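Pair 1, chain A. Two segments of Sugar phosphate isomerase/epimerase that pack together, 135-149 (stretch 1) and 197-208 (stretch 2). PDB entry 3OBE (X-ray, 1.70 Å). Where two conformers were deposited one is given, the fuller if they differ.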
# COMPACT_ATOMS: atom_id res chain seq x y z
N SER A 135 -5.04 5.56 5.57
CA SER A 135 -6.17 5.97 6.43
C SER A 135 -6.63 7.36 6.02
O SER A 135 -5.85 8.32 6.01
CB SER A 135 -5.71 5.99 7.87
OG SER A 135 -5.29 4.70 8.26
N LEU A 136 -7.90 7.44 5.65
CA LEU A 136 -8.55 8.67 5.19
C LEU A 136 -8.97 9.54 6.35
O LEU A 136 -9.75 9.10 7.19
CB LEU A 136 -9.82 8.29 4.39
CG LEU A 136 -10.64 9.43 3.73
CD1 LEU A 136 -9.84 10.29 2.76
CD2 LEU A 136 -11.79 8.78 2.95
N PRO A 137 -8.49 10.80 6.39
CA PRO A 137 -9.02 11.73 7.39
C PRO A 137 -10.47 12.12 7.14
O PRO A 137 -11.05 11.81 6.08
CB PRO A 137 -8.08 12.94 7.26
CG PRO A 137 -6.80 12.41 6.69
CD PRO A 137 -7.34 11.39 5.69
N ARG A 138 -11.06 12.80 8.11
CA ARG A 138 -12.36 13.36 7.90
C ARG A 138 -12.35 14.40 6.79
O ARG A 138 -11.71 15.42 6.92
CB ARG A 138 -12.88 13.98 9.20
CG ARG A 138 -14.33 14.45 9.06
CD ARG A 138 -15.04 14.86 10.37
NE ARG A 138 -15.20 13.72 11.27
CZ ARG A 138 -16.14 12.80 11.20
NH1 ARG A 138 -17.10 12.85 10.25
NH2 ARG A 138 -16.14 11.82 12.09
N ILE A 139 -13.10 14.14 5.73
CA ILE A 139 -13.19 15.09 4.63
C ILE A 139 -14.62 15.38 4.32
O ILE A 139 -15.32 14.49 3.83
CB ILE A 139 -12.49 14.54 3.32
CG1 ILE A 139 -11.08 14.03 3.59
CG2 ILE A 139 -12.60 15.59 2.17
CD1 ILE A 139 -10.10 15.00 3.92
N GLU A 140 -15.06 16.58 4.68
CA GLU A 140 -16.46 16.93 4.46
C GLU A 140 -16.66 17.98 3.41
O GLU A 140 -17.77 18.14 2.90
CB GLU A 140 -17.07 17.34 5.79
CG GLU A 140 -17.17 16.07 6.60
CD GLU A 140 -17.52 16.23 8.07
OE1 GLU A 140 -17.24 17.28 8.69
OE2 GLU A 140 -18.03 15.19 8.59
N ASN A 141 -15.58 18.67 3.06
CA ASN A 141 -15.61 19.63 1.96
C ASN A 141 -14.21 19.73 1.35
O ASN A 141 -13.24 19.11 1.85
CB ASN A 141 -16.17 20.99 2.41
CG ASN A 141 -15.30 21.68 3.44
OD1 ASN A 141 -14.08 21.55 3.43
ND2 ASN A 141 -15.92 22.49 4.31
N GLU A 142 -14.09 20.51 0.28
CA GLU A 142 -12.81 20.70 -0.41
C GLU A 142 -11.72 21.22 0.50
O GLU A 142 -10.60 20.72 0.43
CB GLU A 142 -12.93 21.67 -1.60
CG GLU A 142 -13.46 21.03 -2.85
CD GLU A 142 -13.16 21.84 -4.11
OE1 GLU A 142 -12.26 22.72 -4.10
OE2 GLU A 142 -13.85 21.60 -5.13
N ASP A 143 -12.05 22.18 1.37
CA ASP A 143 -11.03 22.80 2.23
C ASP A 143 -10.37 21.74 3.11
O ASP A 143 -9.15 21.76 3.28
CB ASP A 143 -11.58 23.93 3.11
CG ASP A 143 -11.92 25.21 2.30
OD1 ASP A 143 -11.51 25.33 1.10
OD2 ASP A 143 -12.58 26.08 2.89
N ASP A 144 -11.16 20.77 3.62
CA ASP A 144 -10.60 19.70 4.43
C ASP A 144 -9.59 18.89 3.63
O ASP A 144 -8.55 18.52 4.15
CB ASP A 144 -11.69 18.75 4.90
CG ASP A 144 -12.71 19.39 5.81
OD1 ASP A 144 -12.47 20.46 6.40
OD2 ASP A 144 -13.79 18.78 5.90
N ALA A 145 -9.93 18.58 2.37
CA ALA A 145 -9.05 17.86 1.48
C ALA A 145 -7.76 18.64 1.18
O ALA A 145 -6.71 18.05 1.08
CB ALA A 145 -9.79 17.52 0.18
N LYS A 146 -7.86 19.95 1.00
CA LYS A 146 -6.67 20.78 0.79
C LYS A 146 -5.73 20.82 1.99
O LYS A 146 -4.53 20.66 1.82
CB LYS A 146 -7.07 22.19 0.37
CG LYS A 146 -7.72 22.25 -1.02
CD LYS A 146 -8.11 23.67 -1.38
CE LYS A 146 -8.20 23.89 -2.88
NZ LYS A 146 -8.26 25.38 -3.17
N VAL A 147 -6.26 20.94 3.19
CA VAL A 147 -5.42 20.96 4.38
C VAL A 147 -4.74 19.59 4.57
O VAL A 147 -3.53 19.52 4.91
CB VAL A 147 -6.18 21.37 5.68
CG1 VAL A 147 -5.19 21.31 6.91
CG2 VAL A 147 -6.75 22.81 5.55
N VAL A 148 -5.49 18.53 4.35
CA VAL A 148 -4.93 17.21 4.38
C VAL A 148 -3.82 17.07 3.34
O VAL A 148 -2.75 16.54 3.64
CB VAL A 148 -6.03 16.08 4.23
CG1 VAL A 148 -5.36 14.71 3.96
CG2 VAL A 148 -6.86 16.01 5.49
N SER A 149 -4.06 17.57 2.13
CA SER A 149 -3.04 17.49 1.09
C SER A 149 -1.75 18.22 1.50
O SER A 149 -0.65 17.75 1.19
CB SER A 149 -3.54 18.01 -0.25
OG SER A 149 -4.66 17.27 -0.66
N GLY A 197 -19.74 18.23 -7.06
CA GLY A 197 -18.59 18.05 -6.19
C GLY A 197 -17.48 17.30 -6.91
O GLY A 197 -17.59 16.92 -8.08
N THR A 198 -16.41 17.09 -6.17
CA THR A 198 -15.20 16.52 -6.72
C THR A 198 -14.81 15.31 -5.93
O THR A 198 -14.82 15.34 -4.71
CB THR A 198 -14.04 17.55 -6.65
OG1 THR A 198 -14.48 18.82 -7.17
CG2 THR A 198 -12.83 17.11 -7.44
N TYR A 199 -14.35 14.26 -6.61
CA TYR A 199 -13.87 13.09 -5.91
C TYR A 199 -12.77 13.47 -4.93
O TYR A 199 -11.86 14.24 -5.26
CB TYR A 199 -13.31 12.07 -6.87
CG TYR A 199 -14.30 11.42 -7.77
CD1 TYR A 199 -15.32 10.62 -7.25
CD2 TYR A 199 -14.14 11.52 -9.15
CE1 TYR A 199 -16.20 10.00 -8.10
CE2 TYR A 199 -15.00 10.86 -10.00
CZ TYR A 199 -16.01 10.12 -9.47
OH TYR A 199 -16.89 9.51 -10.32
N ILE A 200 -12.84 12.90 -3.74
CA ILE A 200 -11.77 13.10 -2.76
C ILE A 200 -10.39 12.72 -3.32
O ILE A 200 -9.40 13.45 -3.16
CB ILE A 200 -12.09 12.40 -1.43
CG1 ILE A 200 -13.30 13.08 -0.75
CG2 ILE A 200 -10.85 12.48 -0.48
CD1 ILE A 200 -13.89 12.25 0.43
N GLU A 201 -10.29 11.56 -3.95
CA GLU A 201 -9.04 11.11 -4.53
C GLU A 201 -8.48 12.17 -5.50
O GLU A 201 -7.28 12.45 -5.50
CB GLU A 201 -9.22 9.76 -5.24
CG GLU A 201 -7.93 9.08 -5.69
CD GLU A 201 -7.09 8.40 -4.63
OE1 GLU A 201 -7.44 8.45 -3.43
OE2 GLU A 201 -6.04 7.79 -5.04
N GLU A 202 -9.36 12.72 -6.35
CA GLU A 202 -8.97 13.75 -7.29
C GLU A 202 -8.42 14.98 -6.60
O GLU A 202 -7.43 15.57 -7.04
CB GLU A 202 -10.14 14.10 -8.24
CG GLU A 202 -9.88 15.24 -9.17
CD GLU A 202 -10.97 15.44 -10.20
OE1 GLU A 202 -11.81 14.57 -10.36
OE2 GLU A 202 -10.99 16.50 -10.82
N LEU A 203 -9.06 15.42 -5.52
CA LEU A 203 -8.59 16.53 -4.77
C LEU A 203 -7.19 16.26 -4.18
O LEU A 203 -6.34 17.16 -4.19
CB LEU A 203 -9.58 16.91 -3.67
CG LEU A 203 -10.88 17.49 -4.18
CD1 LEU A 203 -11.91 17.45 -3.00
CD2 LEU A 203 -10.64 18.91 -4.77
N PHE A 204 -6.95 15.06 -3.67
CA PHE A 204 -5.64 14.72 -3.13
C PHE A 204 -4.60 14.74 -4.24
O PHE A 204 -3.51 15.30 -4.07
CB PHE A 204 -5.60 13.35 -2.46
CG PHE A 204 -6.32 13.22 -1.17
CD1 PHE A 204 -6.75 14.30 -0.41
CD2 PHE A 204 -6.58 11.97 -0.69
CE1 PHE A 204 -7.40 14.10 0.82
CE2 PHE A 204 -7.20 11.77 0.50
CZ PHE A 204 -7.63 12.82 1.26
N LEU A 205 -4.91 14.17 -5.38
CA LEU A 205 -4.01 14.24 -6.53
C LEU A 205 -3.65 15.65 -6.94
O LEU A 205 -2.47 15.99 -7.15
CB LEU A 205 -4.61 13.46 -7.71
CG LEU A 205 -4.60 11.93 -7.50
CD1 LEU A 205 -5.74 11.25 -8.28
CD2 LEU A 205 -3.27 11.29 -7.93
N LYS A 206 -4.68 16.46 -7.11
CA LYS A 206 -4.48 17.82 -7.62
C LYS A 206 -3.83 18.75 -6.64
O LYS A 206 -3.20 19.75 -7.05
CB LYS A 206 -5.78 18.42 -8.13
CG LYS A 206 -6.40 17.51 -9.18
CD LYS A 206 -6.48 18.03 -10.53
CE LYS A 206 -7.62 17.37 -11.27
NZ LYS A 206 -7.69 17.81 -12.67
N ASN A 207 -3.91 18.44 -5.35
CA ASN A 207 -3.35 19.31 -4.33
C ASN A 207 -2.07 18.79 -3.67
O ASN A 207 -1.59 19.39 -2.72
CB ASN A 207 -4.43 19.62 -3.27
CG ASN A 207 -5.49 20.55 -3.82
OD1 ASN A 207 -5.22 21.73 -4.03
ND2 ASN A 207 -6.66 20.01 -4.13
N THR A 208 -1.50 17.72 -4.21
CA THR A 208 -0.20 17.20 -3.76
C THR A 208 0.82 17.29 -4.89
O THR A 208 0.48 17.26 -6.06
CB THR A 208 -0.25 15.76 -3.23
OG1 THR A 208 -0.83 14.88 -4.18
CG2 THR A 208 -1.10 15.70 -1.96

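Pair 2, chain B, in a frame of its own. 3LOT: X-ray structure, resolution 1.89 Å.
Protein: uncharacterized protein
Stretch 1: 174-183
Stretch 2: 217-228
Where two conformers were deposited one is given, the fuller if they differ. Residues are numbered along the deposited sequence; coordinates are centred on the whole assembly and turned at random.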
# COMPACT_ATOMS: atom_id res chain seq x y z
N GLU B 174 -8.79 -10.41 18.70
CA GLU B 174 -7.36 -10.28 18.58
C GLU B 174 -7.00 -10.81 17.20
O GLU B 174 -7.42 -11.93 16.85
CB GLU B 174 -6.65 -11.10 19.66
CG GLU B 174 -7.28 -10.99 21.06
CD GLU B 174 -7.29 -9.59 21.63
OE1 GLU B 174 -6.49 -8.73 21.19
OE2 GLU B 174 -8.13 -9.34 22.54
N CYS B 175 -6.32 -9.99 16.42
CA CYS B 175 -5.86 -10.37 15.11
C CYS B 175 -4.35 -10.23 14.97
O CYS B 175 -3.81 -9.15 15.15
CB CYS B 175 -6.50 -9.51 14.03
SG CYS B 175 -8.34 -9.67 14.00
N TYR B 176 -3.71 -11.33 14.59
CA TYR B 176 -2.24 -11.42 14.49
C TYR B 176 -1.75 -11.51 13.04
O TYR B 176 -0.54 -11.72 12.81
CB TYR B 176 -1.71 -12.66 15.22
CG TYR B 176 -1.96 -12.73 16.70
CD1 TYR B 176 -3.21 -13.07 17.19
CD2 TYR B 176 -0.92 -12.53 17.61
CE1 TYR B 176 -3.45 -13.19 18.57
CE2 TYR B 176 -1.14 -12.62 18.97
CZ TYR B 176 -2.40 -12.96 19.45
OH TYR B 176 -2.62 -13.02 20.81
N ASP B 177 -2.67 -11.42 12.07
CA ASP B 177 -2.32 -11.53 10.66
C ASP B 177 -3.52 -11.07 9.80
O ASP B 177 -4.65 -10.94 10.30
CB ASP B 177 -2.01 -13.00 10.32
CG ASP B 177 -0.91 -13.17 9.31
OD1 ASP B 177 -0.62 -12.27 8.47
OD2 ASP B 177 -0.32 -14.28 9.34
N ILE B 178 -3.25 -10.84 8.53
CA ILE B 178 -4.26 -10.40 7.57
C ILE B 178 -5.37 -11.45 7.46
O ILE B 178 -6.56 -11.10 7.40
CB ILE B 178 -3.64 -10.09 6.21
CG1 ILE B 178 -2.55 -9.01 6.38
CG2 ILE B 178 -4.74 -9.67 5.18
CD1 ILE B 178 -3.05 -7.74 7.04
N GLY B 179 -5.01 -12.72 7.39
CA GLY B 179 -6.01 -13.79 7.29
C GLY B 179 -7.02 -13.79 8.42
O GLY B 179 -8.15 -14.23 8.28
N GLN B 180 -6.56 -13.34 9.59
CA GLN B 180 -7.42 -13.26 10.79
C GLN B 180 -8.40 -12.08 10.75
O GLN B 180 -9.50 -12.14 11.35
CB GLN B 180 -6.53 -13.20 12.05
CG GLN B 180 -5.69 -14.49 12.23
CD GLN B 180 -5.06 -14.63 13.60
OE1 GLN B 180 -5.20 -13.78 14.48
NE2 GLN B 180 -4.34 -15.73 13.79
N ILE B 181 -8.04 -11.03 10.02
CA ILE B 181 -9.03 -9.98 9.73
C ILE B 181 -10.08 -10.53 8.76
O ILE B 181 -11.28 -10.31 8.90
CB ILE B 181 -8.38 -8.72 9.18
CG1 ILE B 181 -7.24 -8.25 10.15
CG2 ILE B 181 -9.46 -7.67 8.94
CD1 ILE B 181 -6.67 -6.83 9.86
N TYR B 182 -9.62 -11.28 7.77
CA TYR B 182 -10.50 -12.01 6.87
C TYR B 182 -11.41 -12.93 7.66
O TYR B 182 -12.62 -12.96 7.38
CB TYR B 182 -9.74 -12.77 5.79
CG TYR B 182 -9.49 -11.95 4.51
CD1 TYR B 182 -10.49 -11.85 3.50
CD2 TYR B 182 -8.34 -11.25 4.34
CE1 TYR B 182 -10.29 -11.10 2.36
CE2 TYR B 182 -8.13 -10.49 3.22
CZ TYR B 182 -9.09 -10.44 2.21
OH TYR B 182 -8.85 -9.70 1.06
N ASN B 183 -10.83 -13.68 8.61
CA ASN B 183 -11.65 -14.54 9.48
C ASN B 183 -12.71 -13.69 10.23
O ASN B 183 -13.89 -14.08 10.32
CB ASN B 183 -10.82 -15.32 10.50
CG ASN B 183 -9.85 -16.36 9.88
OD1 ASN B 183 -9.85 -16.60 8.66
ND2 ASN B 183 -8.98 -16.95 10.74
N LEU B 217 -0.23 -0.58 8.70
CA LEU B 217 -1.13 0.11 7.77
C LEU B 217 -2.02 -0.88 7.02
O LEU B 217 -3.24 -0.65 6.90
CB LEU B 217 -0.37 1.00 6.81
CG LEU B 217 -1.27 1.91 5.96
CD1 LEU B 217 -2.09 2.95 6.82
CD2 LEU B 217 -0.38 2.59 4.93
N PHE B 218 -1.40 -1.97 6.57
CA PHE B 218 -2.13 -2.96 5.79
C PHE B 218 -3.22 -3.67 6.62
O PHE B 218 -4.30 -3.92 6.10
CB PHE B 218 -1.18 -3.95 5.09
CG PHE B 218 -1.82 -4.67 3.96
CD1 PHE B 218 -2.05 -4.03 2.76
CD2 PHE B 218 -2.25 -5.97 4.11
CE1 PHE B 218 -2.68 -4.68 1.72
CE2 PHE B 218 -2.91 -6.62 3.08
CZ PHE B 218 -3.12 -5.98 1.88
N MSE B 219 -2.95 -3.94 7.91
CA MSE B 219 -3.93 -4.54 8.80
C MSE B 219 -5.15 -3.62 8.87
O MSE B 219 -6.27 -4.05 8.64
CB MSE B 219 -3.36 -4.78 10.22
CG MSE B 219 -2.29 -5.84 10.34
SE MSE B 219 -3.02 -7.63 10.49
CE MSE B 219 -3.42 -7.69 12.42
N LYS B 220 -4.92 -2.34 9.16
CA LYS B 220 -6.03 -1.42 9.38
C LYS B 220 -6.82 -1.24 8.09
O LYS B 220 -8.05 -1.25 8.12
CB LYS B 220 -5.52 -0.07 9.95
CG LYS B 220 -6.64 0.96 10.25
CD LYS B 220 -6.89 1.92 9.15
CE LYS B 220 -7.91 3.02 9.59
NZ LYS B 220 -8.11 4.03 8.53
N GLN B 221 -6.12 -1.08 6.98
CA GLN B 221 -6.78 -0.93 5.66
C GLN B 221 -7.57 -2.18 5.27
O GLN B 221 -8.63 -2.08 4.65
CB GLN B 221 -5.76 -0.63 4.57
CG GLN B 221 -5.13 0.73 4.69
CD GLN B 221 -4.00 0.91 3.66
OE1 GLN B 221 -3.41 -0.08 3.20
NE2 GLN B 221 -3.67 2.19 3.33
N THR B 222 -7.09 -3.36 5.67
CA THR B 222 -7.85 -4.59 5.41
C THR B 222 -9.16 -4.57 6.20
O THR B 222 -10.22 -4.91 5.67
CB THR B 222 -7.02 -5.86 5.73
OG1 THR B 222 -5.84 -5.84 4.94
CG2 THR B 222 -7.82 -7.15 5.46
N ALA B 223 -9.10 -4.18 7.47
CA ALA B 223 -10.31 -4.07 8.29
C ALA B 223 -11.30 -3.03 7.71
O ALA B 223 -12.51 -3.29 7.62
CB ALA B 223 -9.93 -3.72 9.76
N ASP B 224 -10.79 -1.87 7.31
CA ASP B 224 -11.65 -0.86 6.66
C ASP B 224 -12.39 -1.45 5.46
O ASP B 224 -13.63 -1.27 5.32
CB ASP B 224 -10.83 0.33 6.17
CG ASP B 224 -10.34 1.26 7.27
OD1 ASP B 224 -10.77 1.15 8.44
OD2 ASP B 224 -9.51 2.17 6.93
N ARG B 225 -11.68 -2.18 4.61
CA ARG B 225 -12.24 -2.60 3.35
C ARG B 225 -13.15 -3.82 3.48
O ARG B 225 -14.06 -3.98 2.70
CB ARG B 225 -11.12 -2.91 2.37
CG ARG B 225 -11.59 -3.13 0.97
CD ARG B 225 -10.38 -3.42 0.08
NE ARG B 225 -9.58 -4.53 0.59
CZ ARG B 225 -9.83 -5.84 0.34
NH1 ARG B 225 -10.89 -6.21 -0.40
NH2 ARG B 225 -9.04 -6.76 0.83
N LEU B 226 -12.84 -4.73 4.41
CA LEU B 226 -13.71 -5.93 4.65
C LEU B 226 -14.88 -5.65 5.57
O LEU B 226 -15.94 -6.21 5.36
CB LEU B 226 -12.91 -7.09 5.20
CG LEU B 226 -11.73 -7.54 4.34
CD1 LEU B 226 -11.09 -8.78 5.01
CD2 LEU B 226 -12.19 -7.90 2.90
N ILE B 227 -14.68 -4.81 6.58
CA ILE B 227 -15.61 -4.66 7.71
C ILE B 227 -16.38 -3.36 7.59
O ILE B 227 -17.60 -3.35 7.73
CB ILE B 227 -14.87 -4.80 9.07
CG1 ILE B 227 -14.39 -6.27 9.22
CG2 ILE B 227 -15.73 -4.31 10.23
CD1 ILE B 227 -13.25 -6.47 10.22
N GLY B 228 -15.67 -2.32 7.19
CA GLY B 228 -16.19 -0.98 7.00
C GLY B 228 -15.81 -0.14 8.20
O GLY B 228 -16.05 -0.54 9.34
O HOH W 1 -11.30 -9.39 -0.55

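In both pairs an extended segment turns into the start of a helix that packs, N-to-C directions roughly aligned, against a second helix. Superposing N, CA and C of 14 central residues gives an RMSD of 1.0 Å. The helix axes approach to 9.0 Å in pair 1 and 9.6 Å in pair 2, but the crossing differs: -44° against -18°. Buried surface is similar, 603 and 539 Å².

The matched run Arg A138 to Val A147 on Glu B174 to Asn B183 includes the turn into the helix. Asn A141 falls on Asp B177 (CA atoms 1.0 Å apart), yet their side chains bond differently. Asn A141 OD1 caps the helix by accepting from Asp A144 N at 3.0 Å, whereas Asp B177 OD1 accepts from the adjacent Ile B178 N at 3.0 Å. Asp A144 and Gln B180, also matched, each reach back to the turn: Asp A144 OD2 accepts from Glu A140 N at 2.8 Å, and Gln B180 OE1 from Tyr B176 N at 2.9 Å, the two donors being equivalent.

At the centre, Ala A145 coincides with Ile B181 and Phe A204 with Ala B223, so the bulk changes sides. In pair 1 the small residue lies on the first helix: Ala A145 CB meets Leu A203 CD1 at 3.8 Å and Phe A204 CE1 at 4.2 Å. The ring also reaches Leu A136, whose CD1 is 3.7 Å from Phe A204 CZ, near the ring plane at its edge. In pair 2 the large residue lies on the first helix: Ile B181 is a knob among Met B219, Thr B222, Ala B223 and Leu B226, with its CG2 3.8 Å from Ala B223 CA.

Ile A200 and Met B219 share the next position less exactly (CA atoms 1.8 Å apart). Ile A200 CG1 meets Ile A139 CG2 at 3.9 Å. The longer selenomethionine Met B219 places CE 3.9 Å from Cys B175 CB, the counterpart of Ile A139, and SE 3.5 Å from Ile B178 CD1.

The matched pairs Lys A146/Tyr B182 and Asn A207/Leu B226 give different edges. Lys A146 CE lies 3.9 Å from Asn A207 OD1, and no hydrogen bond crosses pair 1. In pair 2, Leu B226 CD1 sits over a face of the Tyr B182 ring, 3.4 Å from its centroid and 9° off the normal, a CH-pi contact. Arg B225 NH2 donates to Tyr B182 OH at 3.0 Å (149°), and a water bonded to Tyr B182 OH and Arg B225 NH1 adds a second link.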